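Local coordinates for UPF0045 protein MTH_1187 (Methanothermobacter thermautotrophicus, PDB 1LXN) that is of unknown function but may bind thiamine, and assembles as a homotetramer, at residues A59-V64 with V72-K77. Numbering follows the deposited sequence.
Sequences AAHEAV and VYTTLK
His61 and Thr74 join helix 59-64 to strand 72-77 by a single polar bond, a worked example of how a helix is pinned to the sheet strand that follows it. Thr74 OG1 lies in the plane of the imidazole at its edge, 2.8 Å from His61 ND1, and the hydrogen bond is fairly straight at 162°. An anti CG (chi1 -178°) carries the ring out from the helix until ND1 reaches Thr74. Val72 CG1 approaches the same ring obliquely, 3.7 Å from His61 ND1. With an alanine here, Thr74 OG1 would probably lose its partner on the helix and Val72 CG1 the ring packed against it.

The tighter side is at Val64, which is buried: its CG1 meets Val72 CG2 at 3.7 Å, while Val8 of the neighbouring strand 2-10 and Tyr21 and Ala25 of helix 19-29 also pack against it. By contrast, His61, Thr74 and Val72 are only partly covered. Helix and strand run nearly antiparallel (161°), with axes 9.3 Å apart, as helix 50-66 leads through a short connection into strand 72-79, outermost in the sheet within this chain and the last strand of a ferredoxin-like beta-alpha-beta-beta-alpha-beta fold.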
loop_
_atom_site.group_PDB
_atom_site.type_symbol
_atom_site.label_atom_id
_atom_site.label_comp_id
_atom_site.label_asym_id
_atom_site.label_seq_id
_atom_site.Cartn_x
_atom_site.Cartn_y
_atom_site.Cartn_z
ATOM N N ALA A 59 -0.710 9.894 -2.822
ATOM C CA ALA A 59 -0.200 9.821 -4.183
ATOM C C ALA A 59 -0.802 8.643 -4.954
ATOM O O ALA A 59 -1.203 8.790 -6.111
ATOM C CB ALA A 59 1.319 9.712 -4.166
ATOM N N ALA A 60 -0.867 7.479 -4.308
ATOM C CA ALA A 60 -1.410 6.290 -4.951
ATOM C C ALA A 60 -2.883 6.501 -5.274
ATOM O O ALA A 60 -3.332 6.207 -6.381
ATOM C CB ALA A 60 -1.226 5.072 -4.053
ATOM N N HIS A 61 -3.625 7.022 -4.300
ATOM C CA HIS A 61 -5.047 7.299 -4.460
ATOM C C HIS A 61 -5.295 8.250 -5.642
ATOM O O HIS A 61 -6.143 7.982 -6.498
ATOM C CB HIS A 61 -5.595 7.923 -3.173
ATOM C CG HIS A 61 -7.070 8.199 -3.203
ATOM N ND1 HIS A 61 -8.012 7.255 -2.850
ATOM C CD2 HIS A 61 -7.761 9.322 -3.519
ATOM C CE1 HIS A 61 -9.219 7.786 -2.941
ATOM N NE2 HIS A 61 -9.094 9.038 -3.344
ATOM N N GLU A 62 -4.551 9.353 -5.678
ATOM C CA GLU A 62 -4.687 10.360 -6.734
ATOM C C GLU A 62 -4.347 9.816 -8.117
ATOM O O GLU A 62 -4.968 10.203 -9.100
ATOM C CB GLU A 62 -3.776 11.561 -6.449
ATOM C CG GLU A 62 -3.899 12.131 -5.044
ATOM C CD GLU A 62 -4.955 13.211 -4.916
ATOM O OE1 GLU A 62 -5.961 13.164 -5.662
ATOM O OE2 GLU A 62 -4.778 14.104 -4.054
ATOM N N ALA A 63 -3.353 8.933 -8.192
ATOM C CA ALA A 63 -2.947 8.365 -9.472
ATOM C C ALA A 63 -4.084 7.580 -10.118
ATOM O O ALA A 63 -4.225 7.576 -11.336
ATOM C CB ALA A 63 -1.720 7.463 -9.292
ATOM N N VAL A 64 -4.896 6.919 -9.301
ATOM C CA VAL A 64 -6.010 6.145 -9.831
ATOM C C VAL A 64 -7.106 7.073 -10.345
ATOM O O VAL A 64 -7.766 6.775 -11.347
ATOM C CB VAL A 64 -6.561 5.175 -8.770
ATOM C CG1 VAL A 64 -7.802 4.467 -9.290
ATOM C CG2 VAL A 64 -5.483 4.157 -8.421
ATOM N N VAL A 72 -12.983 6.122 -6.338
ATOM C CA VAL A 72 -11.933 5.286 -5.785
ATOM C C VAL A 72 -12.195 4.907 -4.331
ATOM O O VAL A 72 -12.490 5.757 -3.483
ATOM C CB VAL A 72 -10.559 5.981 -5.911
ATOM C CG1 VAL A 72 -9.455 5.043 -5.471
ATOM C CG2 VAL A 72 -10.333 6.410 -7.360
ATOM N N TYR A 73 -12.100 3.608 -4.064
ATOM C CA TYR A 73 -12.310 3.058 -2.736
ATOM C C TYR A 73 -10.947 2.615 -2.227
ATOM O O TYR A 73 -10.401 1.605 -2.684
ATOM C CB TYR A 73 -13.244 1.856 -2.811
ATOM C CG TYR A 73 -13.606 1.288 -1.459
ATOM C CD1 TYR A 73 -14.502 1.953 -0.619
ATOM C CD2 TYR A 73 -13.056 0.086 -1.019
ATOM C CE1 TYR A 73 -14.840 1.426 0.621
ATOM C CE2 TYR A 73 -13.389 -0.445 0.222
ATOM C CZ TYR A 73 -14.279 0.226 1.031
ATOM O OH TYR A 73 -14.620 -0.309 2.249
ATOM N N THR A 74 -10.401 3.369 -1.280
ATOM C CA THR A 74 -9.079 3.072 -0.753
ATOM C C THR A 74 -9.069 2.607 0.694
ATOM O O THR A 74 -9.751 3.168 1.562
ATOM C CB THR A 74 -8.160 4.301 -0.910
ATOM O OG1 THR A 74 -7.953 4.546 -2.303
ATOM C CG2 THR A 74 -6.815 4.077 -0.238
ATOM N N THR A 75 -8.272 1.576 0.939
ATOM C CA THR A 75 -8.140 0.999 2.263
ATOM C C THR A 75 -6.674 1.022 2.690
ATOM O O THR A 75 -5.777 0.684 1.915
ATOM C CB THR A 75 -8.659 -0.461 2.278
ATOM O OG1 THR A 75 -10.062 -0.470 1.978
ATOM C CG2 THR A 75 -8.438 -1.098 3.640
ATOM N N LEU A 76 -6.442 1.441 3.926
ATOM C CA LEU A 76 -5.100 1.500 4.473
ATOM C C LEU A 76 -5.105 0.906 5.873
ATOM O O LEU A 76 -5.914 1.292 6.713
ATOM C CB LEU A 76 -4.618 2.950 4.544
ATOM C CG LEU A 76 -3.268 3.178 5.231
ATOM C CD1 LEU A 76 -2.152 2.588 4.383
ATOM C CD2 LEU A 76 -3.042 4.674 5.448
ATOM N N LYS A 77 -4.217 -0.053 6.107
ATOM C CA LYS A 77 -4.079 -0.672 7.415
ATOM C C LYS A 77 -2.682 -0.309 7.880
ATOM O O LYS A 77 -1.713 -0.499 7.148
ATOM C CB LYS A 77 -4.184 -2.198 7.339
ATOM C CG LYS A 77 -5.520 -2.743 6.882
ATOM C CD LYS A 77 -5.584 -4.263 7.085
ATOM C CE LYS A 77 -4.387 -4.983 6.455
ATOM N NZ LYS A 77 -4.413 -6.465 6.660
#